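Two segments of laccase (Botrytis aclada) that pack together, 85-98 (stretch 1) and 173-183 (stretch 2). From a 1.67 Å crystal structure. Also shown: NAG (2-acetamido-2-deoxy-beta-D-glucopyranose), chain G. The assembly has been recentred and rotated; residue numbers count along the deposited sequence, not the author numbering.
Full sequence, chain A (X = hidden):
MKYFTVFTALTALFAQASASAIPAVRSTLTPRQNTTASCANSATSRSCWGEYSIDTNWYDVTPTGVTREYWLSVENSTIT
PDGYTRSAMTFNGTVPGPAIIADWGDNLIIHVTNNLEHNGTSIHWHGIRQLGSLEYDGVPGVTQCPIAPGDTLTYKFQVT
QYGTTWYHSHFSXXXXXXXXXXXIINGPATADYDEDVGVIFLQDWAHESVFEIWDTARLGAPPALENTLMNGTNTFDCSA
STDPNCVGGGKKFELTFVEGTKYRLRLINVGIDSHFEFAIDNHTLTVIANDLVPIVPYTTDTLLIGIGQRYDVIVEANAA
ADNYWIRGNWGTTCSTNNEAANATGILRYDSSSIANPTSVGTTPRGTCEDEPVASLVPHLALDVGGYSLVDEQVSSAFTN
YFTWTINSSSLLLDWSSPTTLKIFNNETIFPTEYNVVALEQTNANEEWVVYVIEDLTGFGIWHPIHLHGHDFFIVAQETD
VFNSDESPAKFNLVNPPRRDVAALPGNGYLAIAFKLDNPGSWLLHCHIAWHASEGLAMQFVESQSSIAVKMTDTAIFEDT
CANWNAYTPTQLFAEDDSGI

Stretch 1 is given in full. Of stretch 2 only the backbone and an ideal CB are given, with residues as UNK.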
# COMPACT_ATOMS: atom_id res chain seq x y z
N THR A 85 -8.88 -8.97 -22.59
CA THR A 85 -8.18 -7.82 -23.06
C THR A 85 -8.94 -6.59 -22.65
O THR A 85 -10.17 -6.47 -22.88
CB THR A 85 -8.00 -7.85 -24.63
OG1 THR A 85 -7.32 -9.07 -24.99
CG2 THR A 85 -7.26 -6.70 -25.08
N ARG A 86 -8.21 -5.68 -22.03
CA ARG A 86 -8.80 -4.44 -21.52
C ARG A 86 -7.83 -3.33 -21.42
O ARG A 86 -6.62 -3.54 -21.52
CB ARG A 86 -9.45 -4.69 -20.13
CG ARG A 86 -8.54 -5.38 -19.13
CD ARG A 86 -8.97 -4.99 -17.68
NE ARG A 86 -8.73 -3.59 -17.42
CZ ARG A 86 -8.83 -2.99 -16.23
NH1 ARG A 86 -9.18 -3.68 -15.15
NH2 ARG A 86 -8.59 -1.70 -16.14
N SER A 87 -8.37 -2.13 -21.19
CA SER A 87 -7.56 -0.97 -21.00
C SER A 87 -6.83 -1.11 -19.65
O SER A 87 -7.27 -1.81 -18.73
CB SER A 87 -8.39 0.30 -20.96
OG SER A 87 -9.25 0.33 -19.79
N ALA A 88 -5.75 -0.38 -19.57
CA ALA A 88 -5.07 -0.18 -18.28
C ALA A 88 -4.37 1.13 -18.26
O ALA A 88 -4.08 1.74 -19.27
CB ALA A 88 -4.10 -1.35 -17.98
N MET A 89 -4.08 1.59 -17.05
CA MET A 89 -3.21 2.69 -16.81
C MET A 89 -1.98 2.15 -16.12
O MET A 89 -2.07 1.57 -15.02
CB MET A 89 -3.88 3.73 -15.93
CG MET A 89 -5.16 4.17 -16.51
SD MET A 89 -5.84 5.62 -15.71
CE MET A 89 -7.44 5.77 -16.57
N THR A 90 -0.86 2.32 -16.81
CA THR A 90 0.34 1.62 -16.45
C THR A 90 1.54 2.55 -16.33
O THR A 90 1.61 3.59 -16.94
CB THR A 90 0.69 0.54 -17.48
OG1 THR A 90 1.11 1.11 -18.73
CG2 THR A 90 -0.49 -0.39 -17.73
N PHE A 91 2.56 2.06 -15.64
CA PHE A 91 3.89 2.56 -15.79
C PHE A 91 4.52 1.71 -16.89
O PHE A 91 4.75 0.47 -16.74
CB PHE A 91 4.68 2.36 -14.52
CG PHE A 91 4.13 3.12 -13.36
CD1 PHE A 91 4.31 4.48 -13.31
CD2 PHE A 91 3.42 2.48 -12.35
CE1 PHE A 91 3.87 5.22 -12.24
CE2 PHE A 91 2.95 3.22 -11.25
CZ PHE A 91 3.17 4.58 -11.22
N ASN A 92 4.82 2.34 -18.00
CA ASN A 92 5.67 1.69 -19.01
C ASN A 92 5.08 0.46 -19.61
O ASN A 92 5.79 -0.47 -20.00
CB ASN A 92 7.07 1.44 -18.40
CG ASN A 92 7.85 2.66 -18.42
OD1 ASN A 92 7.59 3.58 -17.64
ND2 ASN A 92 8.81 2.75 -19.34
N GLY A 93 3.77 0.43 -19.65
CA GLY A 93 3.05 -0.54 -20.45
C GLY A 93 2.94 -1.94 -19.90
O GLY A 93 2.57 -2.85 -20.60
N THR A 94 3.25 -2.13 -18.62
CA THR A 94 3.11 -3.42 -18.00
C THR A 94 2.35 -3.28 -16.68
O THR A 94 2.39 -2.22 -16.07
CB THR A 94 4.43 -4.08 -17.68
OG1 THR A 94 5.22 -3.27 -16.78
CG2 THR A 94 5.21 -4.44 -18.98
N VAL A 95 1.67 -4.36 -16.30
CA VAL A 95 1.06 -4.48 -14.95
C VAL A 95 1.61 -5.74 -14.37
O VAL A 95 1.39 -6.80 -14.95
CB VAL A 95 -0.44 -4.51 -14.98
CG1 VAL A 95 -1.05 -4.71 -13.60
CG2 VAL A 95 -1.03 -3.24 -15.65
N PRO A 96 2.33 -5.66 -13.27
CA PRO A 96 2.85 -4.48 -12.56
C PRO A 96 3.80 -3.65 -13.39
O PRO A 96 4.40 -4.16 -14.35
CB PRO A 96 3.61 -5.07 -11.37
CG PRO A 96 3.33 -6.50 -11.36
CD PRO A 96 2.87 -6.91 -12.73
N GLY A 97 3.97 -2.39 -13.01
CA GLY A 97 4.99 -1.55 -13.57
C GLY A 97 6.38 -2.08 -13.37
O GLY A 97 6.58 -3.08 -12.65
N PRO A 98 7.38 -1.37 -13.94
CA PRO A 98 8.79 -1.73 -13.73
C PRO A 98 9.16 -1.78 -12.28
O PRO A 98 8.69 -1.01 -11.47
CB PRO A 98 9.56 -0.56 -14.36
CG PRO A 98 8.66 0.13 -15.23
CD PRO A 98 7.23 -0.17 -14.77
N UNK A 173 -8.66 6.66 -8.63
CA UNK A 173 -8.66 5.18 -8.62
C UNK A 173 -7.64 4.55 -9.52
O UNK A 173 -7.70 3.36 -9.78
CB UNK A 173 -10.04 4.66 -9.02
N UNK A 174 -6.67 5.33 -9.98
CA UNK A 174 -5.79 4.86 -11.07
C UNK A 174 -5.07 3.59 -10.76
O UNK A 174 -4.85 2.81 -11.64
CB UNK A 174 -4.75 5.93 -11.41
N UNK A 175 -4.67 3.38 -9.51
CA UNK A 175 -3.91 2.13 -9.29
C UNK A 175 -4.78 0.91 -9.47
O UNK A 175 -4.27 -0.23 -9.68
CB UNK A 175 -3.29 2.11 -7.89
N UNK A 176 -6.10 1.09 -9.45
CA UNK A 176 -7.03 0.03 -9.79
C UNK A 176 -6.99 -0.45 -11.21
O UNK A 176 -7.43 -1.58 -11.53
CB UNK A 176 -8.45 0.50 -9.48
N UNK A 177 -6.48 0.42 -12.07
CA UNK A 177 -6.37 0.11 -13.49
C UNK A 177 -4.95 -0.33 -13.84
O UNK A 177 -4.59 -0.40 -15.00
CB UNK A 177 -6.77 1.32 -14.33
N UNK A 178 -4.15 -0.62 -12.83
CA UNK A 178 -2.83 -1.21 -13.00
C UNK A 178 -1.64 -0.30 -12.72
O UNK A 178 -0.51 -0.73 -12.96
CB UNK A 178 -2.71 -1.73 -14.43
N UNK A 179 -1.89 0.94 -12.25
CA UNK A 179 -0.88 1.97 -12.09
C UNK A 179 -0.09 1.81 -10.76
O UNK A 179 -0.21 2.60 -9.81
CB UNK A 179 -1.54 3.35 -12.15
N UNK A 180 0.64 0.73 -10.70
CA UNK A 180 1.48 0.38 -9.53
C UNK A 180 2.66 -0.50 -9.96
O UNK A 180 2.63 -1.08 -11.02
CB UNK A 180 0.65 -0.34 -8.47
N UNK A 181 3.67 -0.57 -9.13
CA UNK A 181 4.83 -1.42 -9.39
C UNK A 181 5.53 -1.69 -8.09
O UNK A 181 5.15 -1.11 -7.04
CB UNK A 181 5.79 -0.78 -10.40
N UNK A 182 6.49 -2.62 -8.11
CA UNK A 182 7.18 -2.97 -6.90
C UNK A 182 8.33 -1.99 -6.63
O UNK A 182 9.01 -1.56 -7.56
CB UNK A 182 7.70 -4.41 -6.99
N UNK A 183 8.57 -1.69 -5.35
CA UNK A 183 9.71 -0.95 -4.94
C UNK A 183 10.40 -1.76 -3.85
O UNK A 183 9.85 -1.90 -2.76
CB UNK A 183 9.32 0.45 -4.47
C1 NAG G . 9.58 3.95 -19.55
C2 NAG G . 11.08 3.84 -19.72
C3 NAG G . 11.68 5.17 -20.06
C4 NAG G . 11.02 5.69 -21.30
C5 NAG G . 9.53 5.77 -21.10
C6 NAG G . 8.79 6.28 -22.34
C7 NAG G . 11.85 2.12 -18.16
C8 NAG G . 12.33 1.89 -16.75
N2 NAG G . 11.60 3.41 -18.43
O3 NAG G . 13.01 4.97 -20.33
O4 NAG G . 11.52 6.96 -21.55
O5 NAG G . 9.01 4.48 -20.78
O6 NAG G . 9.04 5.35 -23.42
O7 NAG G . 11.70 1.18 -18.94

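Position 173 lies beyond the reach of stretch 1, which sets no preference. It is Leu173.

At position 174 phi/psi are -58/-35, at ease in a 3-10 turn. The ideal CB points sideways, 4.4 Å from Met89 SD. Any side chain with a methylene or two could lie against the sulfur. The residue is Gln174; its CG is 3.9 Å from Met89 SD, and its amide is hydrogen-bonded elsewhere in the structure.

Position 175 points away, so stretch 1 does not restrict it. It is Tyr175.

At position 176 an ideal CB would sit 3.0 Å from the carbonyl O of residue 173, a clash. Glycine avoids it, and the residue is Gly176.

Position 177 points toward stretch 1. Its ideal CB is 4.0 Å from Arg86 NH2, so a positive charge waits there. A short acid suits best; a small polar residue could also serve. The residue is Asp177. Arg86 NH2 donates to Asp177 OD1 at 3.0 Å in a salt bridge, with the oxygen at the guanidinium edge. Water 1 links Asp177 OD1 to Arg86 NH1. The backbone joins in: Met89 N donates to Asp177 O at 2.9 Å.

Position 178 has phi 109°, which jams a CB against the preceding carbonyl. The CB would also clash with Val95 CG2 at 2.6 Å. Both facts call for glycine, and Gly178 it is. Water 3 bridges Gly178 O to Phe91 N and Thr94 O.

At position 179 the CB points sideways, 4.6 Å from Phe91 CE2. The nearby ring and Met89 favour an apolar chain such as leucine, isoleucine or methionine. The residue is Leu179, with chi1 t. Its CD1 lies 3.4 Å from the centroid of the Phe91 ring, over the face, a CH-pi contact.

Position 180 has strand angles and a CB pointing away, 5.1 Å from Phe91 CE2. A long apolar or aromatic chain could still turn back to Val95 and Pro96. Phe180 does so: CZ is 3.9 Å from Val95 CG1 and CE1 is 3.8 Å from Pro96 CB. Gly97 N donates to Phe180 O at 2.7 Å.

Position 181 points toward stretch 1 with little room. Its ideal CB would be 3.1 Å from Pro98 O and 3.3 Å from Gly97 C. Glycine fits best, and Gly181 is found.

Position 182 points sideways, and its phi of -84° admits proline among many others. Pro182 places CD 3.4 Å from Gly97 O and 4.2 Å from Pro96 CB.

Position 183 is a strand residue without contact. It is Leu183.

Stretch 2 (173-183) LQYGDGLFGPL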
# COMPACT_ATOMS: atom_id res chain seq x y z
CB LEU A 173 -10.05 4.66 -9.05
CG LEU A 173 -11.24 5.09 -8.21
CD1 LEU A 173 -12.56 4.77 -8.99
CD2 LEU A 173 -11.22 4.32 -6.91
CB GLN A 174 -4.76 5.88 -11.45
CG GLN A 174 -5.37 7.08 -12.17
CD GLN A 174 -4.35 8.17 -12.51
OE1 GLN A 174 -3.34 8.33 -11.86
NE2 GLN A 174 -4.67 9.01 -13.54
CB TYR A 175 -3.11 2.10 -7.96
CG TYR A 175 -3.88 1.67 -6.73
CD1 TYR A 175 -4.07 0.36 -6.47
CD2 TYR A 175 -4.43 2.58 -5.86
CE1 TYR A 175 -4.74 -0.09 -5.39
CE2 TYR A 175 -5.15 2.12 -4.72
CZ TYR A 175 -5.28 0.80 -4.50
OH TYR A 175 -5.96 0.26 -3.42
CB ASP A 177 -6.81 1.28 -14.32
CG ASP A 177 -8.33 1.35 -14.54
OD1 ASP A 177 -9.06 0.41 -14.11
OD2 ASP A 177 -8.75 2.32 -15.26
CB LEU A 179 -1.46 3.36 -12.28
CG LEU A 179 -0.46 4.45 -12.58
CD1 LEU A 179 0.54 4.11 -13.74
CD2 LEU A 179 -1.26 5.76 -12.98
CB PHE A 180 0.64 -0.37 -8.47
CG PHE A 180 0.19 -1.73 -8.91
CD1 PHE A 180 1.01 -2.84 -8.70
CD2 PHE A 180 -1.01 -1.93 -9.53
CE1 PHE A 180 0.64 -4.13 -9.11
CE2 PHE A 180 -1.41 -3.23 -9.91
CZ PHE A 180 -0.57 -4.31 -9.74
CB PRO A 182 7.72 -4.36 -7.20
CG PRO A 182 7.93 -4.41 -8.68
CD PRO A 182 6.90 -3.43 -9.27
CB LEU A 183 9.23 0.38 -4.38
CG LEU A 183 10.26 1.31 -3.70
CD1 LEU A 183 11.51 1.58 -4.44
CD2 LEU A 183 9.52 2.69 -3.43
O HOH W 1 -9.83 -1.96 -13.17
O HOH W 2 -7.89 1.46 -17.74
O HOH W 3 2.03 -0.34 -14.19
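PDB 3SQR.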